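Local structure of AT-less polyketide synthase (Streptomyces platensis subsp. rosaceus, 4QYR) at residues Gly65-Val70 / Glu238-Val243; Ser124-His129 / Asn147-Leu152; Asp76-Ser81 / Ala95-Trp100; Leu83-Met88 / Asp601-Pro606; Asp36-Tyr41 / Pro61-Arg66. The protein contributes the MgsE KS3 ketosynthase domain to isomigrastatin biosynthesis, where it probably condenses acyl chains carried on acyl carrier proteins. All coordinates share one frame; numbering follows the deposited sequence. Where two conformers were deposited one is given.

Contact 1: Gly65-Val70 / Glu238-Val243; sequences GRIEGV and EGVAAV
E238 stands directly before strand 239-247, an inner strand of the large mixed sheet, from the N-terminal half of the thiolase-like ketosynthase fold, and it receives the loop that carries G65 and I67. The backbone makes the first link: E238 N donates to G65 O over 2.7 Å. The glutamate side chain makes the second. Its CG is anti to the carbonyl carbon (chi1 -54°), and the chain runs extended from there to bring OE1 2.8 Å from I67 N in a nearly straight bond (167°) that uses the anti lone pair of OE1. V70 comes at E238 at about a right angle and rests CG2 3.7 Å from the same oxygen. Alongside, I67 crosses the base of the glutamate, with CG1 3.9 Å from E238 CB. Its CD1 lies 3.7 Å from G239 CA and 4.2 Å from V240 CG1, covering the first residues of the strand. The other oxygen, OE2, meets R45 in a salt bridge and accepts from L203 N. The buried carboxylate thus has backbone N-H donors at both oxygens and a cation at one, a setting that would favour its ionised form.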
# COMPACT_ATOMS: atom_id res chain seq x y z
N GLY A 65 -14.74 17.71 12.31
CA GLY A 65 -15.88 16.85 12.12
C GLY A 65 -15.56 15.61 12.94
O GLY A 65 -14.55 14.97 12.71
N ARG A 66 -16.42 15.30 13.90
CA ARG A 66 -16.20 14.15 14.78
C ARG A 66 -17.28 13.08 14.64
O ARG A 66 -18.45 13.37 14.38
CB ARG A 66 -16.16 14.57 16.24
CG ARG A 66 -14.93 15.32 16.64
CD ARG A 66 -14.85 15.40 18.15
NE ARG A 66 -15.56 16.55 18.73
CZ ARG A 66 -16.71 16.47 19.40
NH1 ARG A 66 -17.26 17.57 19.90
NH2 ARG A 66 -17.31 15.30 19.58
N ILE A 67 -16.85 11.85 14.84
CA ILE A 67 -17.75 10.73 14.94
C ILE A 67 -18.10 10.55 16.41
O ILE A 67 -17.22 10.56 17.28
CB ILE A 67 -17.09 9.46 14.38
CG1 ILE A 67 -16.99 9.56 12.87
CG2 ILE A 67 -17.85 8.20 14.80
CD1 ILE A 67 -16.43 8.33 12.29
N GLU A 68 -19.37 10.39 16.72
CA GLU A 68 -19.71 10.12 18.11
C GLU A 68 -19.50 8.65 18.43
O GLU A 68 -19.85 7.77 17.63
CB GLU A 68 -21.14 10.55 18.41
CG GLU A 68 -21.21 11.55 19.55
CD GLU A 68 -20.40 11.12 20.77
OE1 GLU A 68 -20.49 9.93 21.16
OE2 GLU A 68 -19.67 11.96 21.34
N GLY A 69 -18.90 8.38 19.59
CA GLY A 69 -18.78 7.02 20.08
C GLY A 69 -17.57 6.29 19.53
O GLY A 69 -17.63 5.12 19.17
N VAL A 70 -16.47 7.03 19.49
CA VAL A 70 -15.20 6.57 18.95
C VAL A 70 -14.50 5.61 19.91
O VAL A 70 -13.64 4.81 19.52
CB VAL A 70 -14.30 7.82 18.65
CG1 VAL A 70 -12.94 7.73 19.29
CG2 VAL A 70 -14.24 8.09 17.15
N GLU A 238 -13.18 13.18 11.14
CA GLU A 238 -13.18 11.74 11.29
C GLU A 238 -14.14 11.11 10.31
O GLU A 238 -15.05 11.77 9.82
CB GLU A 238 -13.55 11.36 12.72
CG GLU A 238 -12.68 12.04 13.72
CD GLU A 238 -12.94 11.60 15.13
OE1 GLU A 238 -14.13 11.39 15.47
OE2 GLU A 238 -11.95 11.47 15.89
N GLY A 239 -13.96 9.84 10.03
CA GLY A 239 -14.84 9.15 9.10
C GLY A 239 -14.37 7.74 8.89
O GLY A 239 -13.17 7.44 9.00
N VAL A 240 -15.31 6.85 8.59
CA VAL A 240 -14.95 5.48 8.25
C VAL A 240 -15.94 4.94 7.23
O VAL A 240 -17.14 5.19 7.32
CB VAL A 240 -14.92 4.61 9.51
CG1 VAL A 240 -16.25 4.68 10.23
CG2 VAL A 240 -14.52 3.17 9.18
N ALA A 241 -15.44 4.23 6.23
CA ALA A 241 -16.28 3.73 5.15
C ALA A 241 -15.70 2.47 4.56
O ALA A 241 -14.49 2.27 4.59
CB ALA A 241 -16.42 4.78 4.06
N ALA A 242 -16.56 1.63 4.01
CA ALA A 242 -16.14 0.47 3.22
C ALA A 242 -17.15 0.18 2.12
O ALA A 242 -18.35 0.46 2.25
CB ALA A 242 -15.98 -0.75 4.09
N VAL A 243 -16.66 -0.36 1.02
CA VAL A 243 -17.54 -0.81 -0.04
C VAL A 243 -17.13 -2.20 -0.49
O VAL A 243 -15.94 -2.56 -0.52
CB VAL A 243 -17.49 0.12 -1.26
CG1 VAL A 243 -17.96 1.50 -0.88
CG2 VAL A 243 -16.08 0.17 -1.84

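Contact 2: Ser124-His129 / Asn147-Leu152; sequences SGSDYH and NAHSML
S124 presents its carbonyl oxygen to the imidazole of H149, and H149 NE2 donates to S124 O in a weak hydrogen bond of 3.3 Å, bent at 148°. The serine hydroxyl turns the other way, to S356 and D170. G125 comes to the edge of the same imidazole, its O lying near the ring plane and 3.4 Å from H149 CE1; this oxygen also accepts from the side chain of Q91. S126 directs its side chain to H149 as well, OG approaching CE1 obliquely at 3.4 Å. Three successive residues therefore gather round the CE1-NE2 end of one ring, where the turn after strand 117-122 leads into helix 127-135. Facing it is the start of helix 149-160, part of the dimer interface of the ketosynthase: H149 packs on D170 of the second subunit. In helix 127-135, Y128 crosses the side chain of N147 at about a right angle with ring and amide nearly coplanar, and N147 OD1 lies at the ring edge, 4.1 Å from Y128 CD2. H129 meets N147 through both backbone and ring. Its backbone N donates to a water (3.0 Å) that in turn donates to N147 OD1 at 2.6 Å. Chi1 of -162° puts its CG anti to the backbone N, and ring CD2 lies 3.7 Å from N147 CB. N147 ND2 donates to T143 O, and the H129 ring meets H130 of the second subunit.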
# COMPACT_ATOMS: atom_id res chain seq x y z
N SER A 124 -4.00 6.56 7.59
CA SER A 124 -2.78 7.37 7.60
C SER A 124 -2.13 7.58 8.97
O SER A 124 -0.91 7.50 9.09
CB SER A 124 -3.05 8.74 6.98
OG SER A 124 -3.35 8.59 5.60
N GLY A 125 -2.91 7.86 10.00
CA GLY A 125 -2.30 8.24 11.25
C GLY A 125 -2.19 7.15 12.29
O GLY A 125 -3.01 6.24 12.32
N SER A 126 -1.17 7.24 13.13
CA SER A 126 -1.11 6.43 14.34
C SER A 126 -1.35 7.31 15.55
O SER A 126 -0.56 7.33 16.49
CB SER A 126 0.24 5.72 14.44
OG SER A 126 0.55 5.06 13.23
N ASP A 127 -2.43 8.07 15.52
CA ASP A 127 -2.71 9.01 16.59
C ASP A 127 -2.82 8.30 17.95
O ASP A 127 -2.28 8.78 18.94
CB ASP A 127 -3.99 9.79 16.29
CG ASP A 127 -3.78 10.90 15.25
OD1 ASP A 127 -2.78 10.85 14.50
OD2 ASP A 127 -4.64 11.82 15.20
N TYR A 128 -3.50 7.16 18.00
CA TYR A 128 -3.75 6.45 19.26
C TYR A 128 -2.48 6.01 19.96
O TYR A 128 -2.38 6.05 21.18
CB TYR A 128 -4.63 5.24 19.03
CG TYR A 128 -5.28 4.66 20.27
CD1 TYR A 128 -6.13 5.43 21.05
CD2 TYR A 128 -5.10 3.33 20.62
CE1 TYR A 128 -6.75 4.91 22.16
CE2 TYR A 128 -5.72 2.80 21.74
CZ TYR A 128 -6.54 3.59 22.50
OH TYR A 128 -7.17 3.09 23.61
N HIS A 129 -1.52 5.55 19.16
CA HIS A 129 -0.28 5.00 19.67
C HIS A 129 0.49 6.11 20.34
O HIS A 129 1.16 5.88 21.35
CB HIS A 129 0.53 4.37 18.55
CG HIS A 129 1.59 3.43 19.01
ND1 HIS A 129 2.05 3.39 20.31
CD2 HIS A 129 2.29 2.48 18.34
CE1 HIS A 129 2.98 2.46 20.42
NE2 HIS A 129 3.14 1.89 19.24
N ASN A 147 -1.64 -1.48 16.62
CA ASN A 147 -1.33 -0.20 16.04
C ASN A 147 -0.57 -0.21 14.75
O ASN A 147 -0.37 0.84 14.15
CB ASN A 147 -0.59 0.62 17.07
CG ASN A 147 -1.50 1.11 18.14
OD1 ASN A 147 -2.23 2.09 17.93
ND2 ASN A 147 -1.53 0.40 19.27
N ALA A 148 -0.15 -1.37 14.29
CA ALA A 148 0.48 -1.47 12.99
C ALA A 148 -0.58 -1.33 11.89
O ALA A 148 -1.64 -1.94 11.97
CB ALA A 148 1.22 -2.78 12.87
N HIS A 149 -0.30 -0.53 10.86
CA HIS A 149 -1.31 -0.32 9.81
C HIS A 149 -1.64 -1.61 9.07
O HIS A 149 -2.78 -1.83 8.66
CB HIS A 149 -0.84 0.72 8.81
CG HIS A 149 -0.86 2.12 9.34
ND1 HIS A 149 -1.55 2.47 10.48
CD2 HIS A 149 -0.27 3.25 8.89
CE1 HIS A 149 -1.38 3.76 10.71
NE2 HIS A 149 -0.61 4.26 9.76
N SER A 150 -0.63 -2.45 8.89
CA SER A 150 -0.83 -3.77 8.30
C SER A 150 -1.92 -4.54 9.01
O SER A 150 -2.70 -5.26 8.38
CB SER A 150 0.46 -4.56 8.34
OG SER A 150 1.17 -4.25 9.52
N MSE A 151 -1.99 -4.39 10.32
CA MSE A 151 -2.96 -5.17 11.08
C MSE A 151 -4.38 -4.75 10.78
O MSE A 151 -5.29 -5.59 10.75
CB MSE A 151 -2.68 -5.07 12.58
CG MSE A 151 -1.64 -6.09 13.02
SE MSE A 151 -2.12 -7.91 12.44
CE MSE A 151 -0.42 -8.74 12.82
N LEU A 152 -4.57 -3.47 10.54
CA LEU A 152 -5.88 -2.99 10.16
C LEU A 152 -6.44 -3.85 9.04
O LEU A 152 -7.57 -4.33 9.13
CB LEU A 152 -5.80 -1.53 9.73
CG LEU A 152 -7.13 -0.79 9.60
CD1 LEU A 152 -6.84 0.69 9.69
CD2 LEU A 152 -7.78 -1.09 8.30
O HOH W 1 -2.27 4.33 16.53

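Contact 3: Asp76-Ser81 / Ala95-Trp100; sequences DFFHLS and ALETVW
A type I turn from D76 to H79 places F77 and F78 at its two central positions, facing helix 90-106, with the CA atoms of F78 and L96 8.8 Å apart. F77 carries its CG anti to the backbone N (chi1 -173°), and its ring meets W100 in a T-shaped stack: the Phe edge points at the indole face, the planes are 85° apart and the centroid of the Phe ring is 4.9 Å from that of the six-membered ring. CZ does the touching, 3.6 Å from W100 CE2 near the junction of the two indole rings. F78 lies beside it, enclosed on both faces. Over one face is F77 CD2. The opposite face takes a CH-pi contact from L96, whose CD1 is 4.3 Å from the ring centroid and only 10° off the normal. The two side chains slide past each other in opposite directions, and F78 CZ also comes to 3.9 Å from L96 CB. E97 adds its CG near F78 CE2 (4.3 Å), while its carboxylate OE2 accepts from D74 N, just before the turn. F77 has further partners in F598, edge-to-face, and R460, cation-pi, and F78 also packs on V159 of helix 149-160. The join between turn and helix is thus made by aromatic and aliphatic surfaces alone, ring edge on face and C-H on face, and the E97-D74 bond adds a polar tie beside it.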
# COMPACT_ATOMS: atom_id res chain seq x y z
N ASP A 76 -16.35 -8.42 22.21
CA ASP A 76 -16.78 -9.82 22.29
C ASP A 76 -17.22 -10.36 20.96
O ASP A 76 -17.09 -11.55 20.69
CB ASP A 76 -17.92 -9.98 23.29
CG ASP A 76 -17.54 -9.48 24.62
OD1 ASP A 76 -17.18 -10.31 25.48
OD2 ASP A 76 -17.57 -8.24 24.80
N PHE A 77 -17.77 -9.49 20.13
CA PHE A 77 -18.18 -9.90 18.81
C PHE A 77 -16.99 -10.51 18.07
O PHE A 77 -17.14 -11.51 17.37
CB PHE A 77 -18.76 -8.71 18.06
CG PHE A 77 -19.36 -9.06 16.73
CD1 PHE A 77 -20.71 -9.25 16.60
CD2 PHE A 77 -18.56 -9.20 15.62
CE1 PHE A 77 -21.25 -9.57 15.39
CE2 PHE A 77 -19.10 -9.52 14.41
CZ PHE A 77 -20.44 -9.71 14.30
N PHE A 78 -15.81 -9.92 18.25
CA PHE A 78 -14.59 -10.36 17.58
C PHE A 78 -13.70 -11.17 18.51
O PHE A 78 -12.54 -11.46 18.18
CB PHE A 78 -13.85 -9.16 17.02
CG PHE A 78 -14.68 -8.34 16.06
CD1 PHE A 78 -14.71 -8.66 14.72
CD2 PHE A 78 -15.45 -7.28 16.51
CE1 PHE A 78 -15.48 -7.92 13.84
CE2 PHE A 78 -16.23 -6.54 15.63
CZ PHE A 78 -16.23 -6.86 14.29
N HIS A 79 -14.24 -11.50 19.68
CA HIS A 79 -13.54 -12.32 20.66
C HIS A 79 -12.20 -11.69 21.06
O HIS A 79 -11.14 -12.20 20.69
CB HIS A 79 -13.36 -13.74 20.12
CG HIS A 79 -14.64 -14.35 19.61
ND1 HIS A 79 -15.46 -15.13 20.40
CD2 HIS A 79 -15.23 -14.29 18.39
CE1 HIS A 79 -16.50 -15.52 19.69
NE2 HIS A 79 -16.38 -15.03 18.47
N LEU A 80 -12.25 -10.59 21.80
CA LEU A 80 -11.06 -9.91 22.27
C LEU A 80 -11.09 -9.58 23.77
O LEU A 80 -12.09 -9.09 24.29
CB LEU A 80 -10.85 -8.62 21.48
CG LEU A 80 -10.79 -8.64 19.96
CD1 LEU A 80 -10.88 -7.21 19.41
CD2 LEU A 80 -9.51 -9.29 19.50
N SER A 81 -9.97 -9.88 24.43
CA SER A 81 -9.61 -9.35 25.74
C SER A 81 -10.04 -7.91 25.85
O SER A 81 -9.94 -7.18 24.86
CB SER A 81 -8.08 -9.40 25.93
OG SER A 81 -7.47 -10.44 25.17
N ALA A 95 -13.03 0.16 11.75
CA ALA A 95 -12.86 -0.48 10.45
C ALA A 95 -13.61 -1.80 10.43
O ALA A 95 -14.48 -2.01 9.59
CB ALA A 95 -11.41 -0.69 10.14
N LEU A 96 -13.26 -2.65 11.38
CA LEU A 96 -13.93 -3.92 11.59
C LEU A 96 -15.44 -3.79 11.57
O LEU A 96 -16.14 -4.56 10.90
CB LEU A 96 -13.49 -4.52 12.92
CG LEU A 96 -12.16 -5.26 12.96
CD1 LEU A 96 -11.76 -5.59 14.40
CD2 LEU A 96 -12.24 -6.52 12.11
N GLU A 97 -15.96 -2.83 12.31
CA GLU A 97 -17.40 -2.80 12.45
C GLU A 97 -18.04 -2.32 11.17
O GLU A 97 -19.10 -2.81 10.77
CB GLU A 97 -17.81 -1.92 13.62
CG GLU A 97 -17.70 -2.59 14.96
CD GLU A 97 -18.33 -1.74 16.06
OE1 GLU A 97 -18.90 -0.67 15.73
OE2 GLU A 97 -18.24 -2.16 17.24
N THR A 98 -17.40 -1.38 10.51
CA THR A 98 -17.99 -0.81 9.32
C THR A 98 -17.86 -1.77 8.14
O THR A 98 -18.78 -1.90 7.32
CB THR A 98 -17.36 0.55 9.03
OG1 THR A 98 -17.88 1.49 9.98
CG2 THR A 98 -17.71 1.03 7.64
N VAL A 99 -16.74 -2.49 8.09
CA VAL A 99 -16.55 -3.50 7.06
C VAL A 99 -17.62 -4.57 7.19
O VAL A 99 -18.20 -5.05 6.21
CB VAL A 99 -15.18 -4.15 7.14
CG1 VAL A 99 -15.14 -5.38 6.29
CG2 VAL A 99 -14.13 -3.20 6.66
N TRP A 100 -17.90 -4.94 8.43
CA TRP A 100 -18.94 -5.90 8.69
C TRP A 100 -20.28 -5.38 8.20
O TRP A 100 -21.06 -6.09 7.56
CB TRP A 100 -18.99 -6.22 10.16
CG TRP A 100 -19.79 -7.39 10.41
CD1 TRP A 100 -21.14 -7.45 10.56
CD2 TRP A 100 -19.31 -8.73 10.52
NE1 TRP A 100 -21.53 -8.75 10.77
CE2 TRP A 100 -20.42 -9.55 10.75
CE3 TRP A 100 -18.04 -9.30 10.45
CZ2 TRP A 100 -20.31 -10.93 10.92
CZ3 TRP A 100 -17.93 -10.66 10.61
CH2 TRP A 100 -19.06 -11.47 10.84

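Contact 4: Leu83-Met88 / Asp601-Pro606; sequences LEAELM and DRYWVP
Y603 turns its ring to the end of helix 82-86, where A85 CB lies over one face in a CH-pi contact, 4.1 Å from the ring centroid and 27° off the normal. The closest ring atom is CD1, 3.7 Å from A85 CB. E86 crosses the tyrosine at about a right angle and brings its CG near the ring plane at the edge, 4.0 Å from Y603 CD1. At W604 the backbone takes over: the side chain leaves the backbone away from the helix, while the carbonyl oxygen lies 3.4 Å from E86 CG, alongside the aliphatic part of the glutamate. E86 has CG anti to the carbonyl carbon (chi1 -80°) and then runs extended past P606 in the opposite sense, so that OE1 sits 3.9 Å from P606 CB. The other oxygen, OE2, forms a salt bridge with R82, whose NH1 also donates to R602 O and so ties the helix to the chain just before Y603. P606 completes the contact with its CG 3.8 Å from L87 CD2, the two side chains crossing at about a right angle. This C-terminal tail, with its R602-Y603-W604 sequence, is consistent with the post-AT linker that in related modular synthases runs back over the ketosynthase. Here the short, weakly bonded strand at about 601-602 pairs antiparallel with strand 72-73, W604 and V605 lie against helix 127-135, and L87 packs on helix 141-147.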
# COMPACT_ATOMS: atom_id res chain seq x y z
N LEU A 83 -8.25 -5.94 27.50
CA LEU A 83 -6.88 -5.46 27.32
C LEU A 83 -6.42 -5.41 25.85
O LEU A 83 -5.81 -4.44 25.42
CB LEU A 83 -5.95 -6.34 28.14
CG LEU A 83 -4.48 -5.93 28.13
CD1 LEU A 83 -4.28 -4.48 28.59
CD2 LEU A 83 -3.68 -6.89 29.00
N GLU A 84 -6.71 -6.45 25.07
CA GLU A 84 -6.33 -6.43 23.66
C GLU A 84 -7.06 -5.31 22.93
O GLU A 84 -6.53 -4.69 22.01
CB GLU A 84 -6.63 -7.76 22.98
CG GLU A 84 -6.37 -7.74 21.49
CD GLU A 84 -6.27 -9.13 20.87
OE1 GLU A 84 -6.76 -10.10 21.49
OE2 GLU A 84 -5.69 -9.22 19.75
N ALA A 85 -8.29 -5.04 23.35
CA ALA A 85 -9.11 -4.06 22.68
C ALA A 85 -8.72 -2.67 23.12
O ALA A 85 -8.78 -1.73 22.33
CB ALA A 85 -10.55 -4.31 22.94
N GLU A 86 -8.30 -2.53 24.37
CA GLU A 86 -7.93 -1.22 24.91
C GLU A 86 -6.63 -0.67 24.30
O GLU A 86 -6.40 0.54 24.30
CB GLU A 86 -7.81 -1.29 26.43
CG GLU A 86 -9.16 -1.22 27.13
CD GLU A 86 -9.08 -1.22 28.65
OE1 GLU A 86 -8.03 -1.63 29.21
OE2 GLU A 86 -10.07 -0.80 29.30
N LEU A 87 -5.79 -1.55 23.78
CA LEU A 87 -4.55 -1.12 23.19
C LEU A 87 -4.69 -1.12 21.68
O LEU A 87 -3.71 -0.90 20.95
CB LEU A 87 -3.41 -2.03 23.62
CG LEU A 87 -3.29 -2.09 25.14
CD1 LEU A 87 -2.34 -3.18 25.59
CD2 LEU A 87 -2.84 -0.74 25.67
N MSE A 88 -5.91 -1.35 21.20
CA MSE A 88 -6.15 -1.41 19.77
C MSE A 88 -6.66 -0.09 19.24
O MSE A 88 -7.68 0.40 19.69
CB MSE A 88 -7.16 -2.49 19.42
CG MSE A 88 -7.33 -2.67 17.92
SE MSE A 88 -8.43 -4.22 17.48
CE MSE A 88 -7.65 -5.48 18.76
N ASP A 601 -19.72 -0.95 24.17
CA ASP A 601 -18.81 -1.07 25.30
C ASP A 601 -17.68 -0.06 25.13
O ASP A 601 -17.24 0.19 24.02
CB ASP A 601 -18.26 -2.50 25.42
CG ASP A 601 -19.35 -3.55 25.65
OD1 ASP A 601 -20.27 -3.32 26.49
OD2 ASP A 601 -19.28 -4.61 25.00
N ARG A 602 -17.21 0.51 26.24
CA ARG A 602 -16.14 1.51 26.18
C ARG A 602 -14.74 0.91 26.30
O ARG A 602 -14.40 0.26 27.29
CB ARG A 602 -16.34 2.56 27.28
CG ARG A 602 -15.21 3.56 27.34
CD ARG A 602 -15.08 4.18 28.72
NE ARG A 602 -13.85 4.95 28.92
CZ ARG A 602 -13.52 6.06 28.27
NH1 ARG A 602 -14.33 6.55 27.32
NH2 ARG A 602 -12.39 6.69 28.55
N TYR A 603 -13.90 1.13 25.29
CA TYR A 603 -12.51 0.69 25.35
C TYR A 603 -11.59 1.86 25.04
O TYR A 603 -11.46 2.27 23.87
CB TYR A 603 -12.24 -0.48 24.40
CG TYR A 603 -13.03 -1.71 24.74
CD1 TYR A 603 -12.52 -2.67 25.61
CD2 TYR A 603 -14.29 -1.92 24.21
CE1 TYR A 603 -13.24 -3.80 25.94
CE2 TYR A 603 -15.03 -3.05 24.53
CZ TYR A 603 -14.50 -3.99 25.40
OH TYR A 603 -15.22 -5.12 25.73
N TRP A 604 -10.98 2.41 26.08
CA TRP A 604 -10.07 3.54 25.91
C TRP A 604 -8.71 3.23 26.53
O TRP A 604 -8.39 2.08 26.84
CB TRP A 604 -10.69 4.81 26.51
CG TRP A 604 -10.16 6.09 25.92
CD1 TRP A 604 -9.48 7.08 26.57
CD2 TRP A 604 -10.24 6.50 24.54
NE1 TRP A 604 -9.14 8.08 25.69
CE2 TRP A 604 -9.60 7.75 24.44
CE3 TRP A 604 -10.78 5.92 23.39
CZ2 TRP A 604 -9.49 8.43 23.23
CZ3 TRP A 604 -10.69 6.60 22.19
CH2 TRP A 604 -10.04 7.84 22.12
N VAL A 605 -7.90 4.27 26.69
CA VAL A 605 -6.57 4.14 27.24
C VAL A 605 -6.62 3.60 28.66
O VAL A 605 -7.36 4.12 29.50
CB VAL A 605 -5.83 5.50 27.20
CG1 VAL A 605 -4.47 5.41 27.88
CG2 VAL A 605 -5.71 5.98 25.76
N PRO A 606 -5.84 2.54 28.94
CA PRO A 606 -5.77 1.92 30.26
C PRO A 606 -5.07 2.78 31.30
O PRO A 606 -4.36 3.72 30.95
CB PRO A 606 -4.99 0.63 30.00
CG PRO A 606 -4.19 0.91 28.81
CD PRO A 606 -5.02 1.82 27.95

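Contact 5: Asp36-Tyr41 / Pro61-Arg66; sequences DLIADY and PKFAGR
A39 and A64 form the hydrogen-bonded pair of a two-stranded antiparallel ribbon, with A39 N donating to A64 O at 2.9 Å and A64 N to A39 O at 3.1 Å. Next to them D40 and F63 make a non-hydrogen-bonded pair, and Y41 N donates to K62 O (3.2 Å). The side chain of R66 then grips the backbone carbonyl of D40: NE and NH1 both donate to the one oxygen D40 O, at 2.7 and 3.0 Å, and that oxygen lies in the guanidinium plane. A bend at chi3 (-87°) turns NE to this carbonyl. NH1 also makes a long salt bridge with D40 OD1 (3.6 Å), backed by a water bound to both atoms, while another water joins L37 O to R66 N. On the face shared by the two alanines, A64 CB meets Y41 CD1 at 4.1 Å. Separately, I38 CG2 lies 4.0 Å from F63 CB. K62 is the centre of an inverse gamma turn leading into the ribbon. Further out, Y41 OH bonds to L203 O and its ring meets F209 at the start of helix 207-214, while L37 is backbone-bonded to N350 in helix 348-351, so the ribbon is tied to both helices.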
# COMPACT_ATOMS: atom_id res chain seq x y z
N ASP A 36 -24.33 21.51 8.27
CA ASP A 36 -22.90 21.65 8.51
C ASP A 36 -22.55 20.96 9.83
O ASP A 36 -22.96 21.39 10.91
CB ASP A 36 -22.49 23.13 8.50
CG ASP A 36 -21.08 23.35 9.03
OD1 ASP A 36 -20.10 23.10 8.27
OD2 ASP A 36 -20.96 23.79 10.20
N LEU A 37 -21.78 19.88 9.73
CA LEU A 37 -21.59 18.96 10.84
C LEU A 37 -20.28 19.13 11.56
O LEU A 37 -19.84 18.24 12.29
CB LEU A 37 -21.69 17.53 10.32
CG LEU A 37 -22.96 17.43 9.50
CD1 LEU A 37 -22.89 16.29 8.51
CD2 LEU A 37 -24.13 17.29 10.44
N ILE A 38 -19.63 20.26 11.35
CA ILE A 38 -18.38 20.48 12.05
C ILE A 38 -18.68 20.92 13.48
O ILE A 38 -19.59 21.72 13.73
CB ILE A 38 -17.49 21.50 11.31
CG1 ILE A 38 -16.73 20.80 10.19
CG2 ILE A 38 -16.50 22.16 12.24
CD1 ILE A 38 -17.31 21.05 8.81
N ALA A 39 -17.94 20.34 14.43
CA ALA A 39 -18.08 20.67 15.84
C ALA A 39 -16.75 21.13 16.44
O ALA A 39 -15.84 21.58 15.73
CB ALA A 39 -18.62 19.49 16.59
N ASP A 40 -16.63 21.01 17.76
CA ASP A 40 -15.44 21.45 18.48
C ASP A 40 -14.49 20.30 18.76
O ASP A 40 -14.93 19.16 18.90
CB ASP A 40 -15.84 22.11 19.80
CG ASP A 40 -16.60 21.16 20.73
OD1 ASP A 40 -17.84 21.03 20.58
OD2 ASP A 40 -15.94 20.56 21.62
N TYR A 41 -13.20 20.59 18.86
CA TYR A 41 -12.25 19.57 19.28
C TYR A 41 -11.61 20.00 20.60
O TYR A 41 -11.28 21.17 20.75
CB TYR A 41 -11.18 19.35 18.20
CG TYR A 41 -10.35 18.10 18.40
CD1 TYR A 41 -10.84 16.86 18.05
CD2 TYR A 41 -9.09 18.17 18.96
CE1 TYR A 41 -10.08 15.72 18.23
CE2 TYR A 41 -8.32 17.04 19.15
CZ TYR A 41 -8.81 15.81 18.78
OH TYR A 41 -8.03 14.69 18.97
N PRO A 61 -6.57 26.01 15.41
CA PRO A 61 -8.01 26.29 15.51
C PRO A 61 -8.84 25.07 15.86
O PRO A 61 -8.84 24.06 15.14
CB PRO A 61 -8.37 26.81 14.12
CG PRO A 61 -7.34 26.28 13.24
CD PRO A 61 -6.09 26.33 14.06
N LYS A 62 -9.59 25.19 16.94
CA LYS A 62 -10.19 24.07 17.64
C LYS A 62 -11.44 23.48 17.01
O LYS A 62 -12.48 23.45 17.66
CB LYS A 62 -10.50 24.49 19.06
CG LYS A 62 -9.61 23.87 20.10
CD LYS A 62 -8.15 24.05 19.76
CE LYS A 62 -7.28 23.51 20.87
NZ LYS A 62 -5.97 24.22 20.92
N PHE A 63 -11.37 23.00 15.78
CA PHE A 63 -12.56 22.43 15.15
C PHE A 63 -12.29 21.08 14.55
O PHE A 63 -11.17 20.79 14.14
CB PHE A 63 -13.09 23.34 14.06
CG PHE A 63 -13.39 24.74 14.51
CD1 PHE A 63 -14.63 25.07 15.04
CD2 PHE A 63 -12.42 25.74 14.40
CE1 PHE A 63 -14.90 26.36 15.45
CE2 PHE A 63 -12.69 27.03 14.79
CZ PHE A 63 -13.94 27.33 15.32
N ALA A 64 -13.33 20.25 14.46
CA ALA A 64 -13.25 19.02 13.68
C ALA A 64 -14.63 18.47 13.39
O ALA A 64 -15.58 18.75 14.12
CB ALA A 64 -12.41 17.96 14.41
N GLY A 65 -14.74 17.71 12.31
CA GLY A 65 -15.88 16.85 12.12
C GLY A 65 -15.56 15.61 12.94
O GLY A 65 -14.55 14.97 12.71
N ARG A 66 -16.42 15.30 13.90
CA ARG A 66 -16.20 14.15 14.78
C ARG A 66 -17.28 13.08 14.64
O ARG A 66 -18.45 13.37 14.38
CB ARG A 66 -16.16 14.57 16.24
CG ARG A 66 -14.93 15.32 16.64
CD ARG A 66 -14.85 15.40 18.15
NE ARG A 66 -15.56 16.55 18.73
CZ ARG A 66 -16.71 16.47 19.40
NH1 ARG A 66 -17.26 17.57 19.90
NH2 ARG A 66 -17.31 15.30 19.58
O HOH W 2 -18.47 16.76 14.20
O HOH W 3 -19.19 18.53 22.08

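How the contacts relate
From the N terminus, contact 5 closes first, joining residues 36-41 to 61-66 in a small ribbon that closes the loop holding helix 51-56. Contact 1 opens on the end of that ribbon, sharing G65 and R66, and closes only at strand 239-247 of the central sheet. Contacts 3 and 2 lie in series within this long loop, and T98 and V99 of contact 3 pack on the strand of contact 1. Contact 4 opens inside contact 3 and closes at the C-terminal tail, so it crosses both contacts 3 and 1; V70 touches W604 there. It also encloses contact 2, to which Y128 OH and E86 O bind it by a probable hydrogen bond.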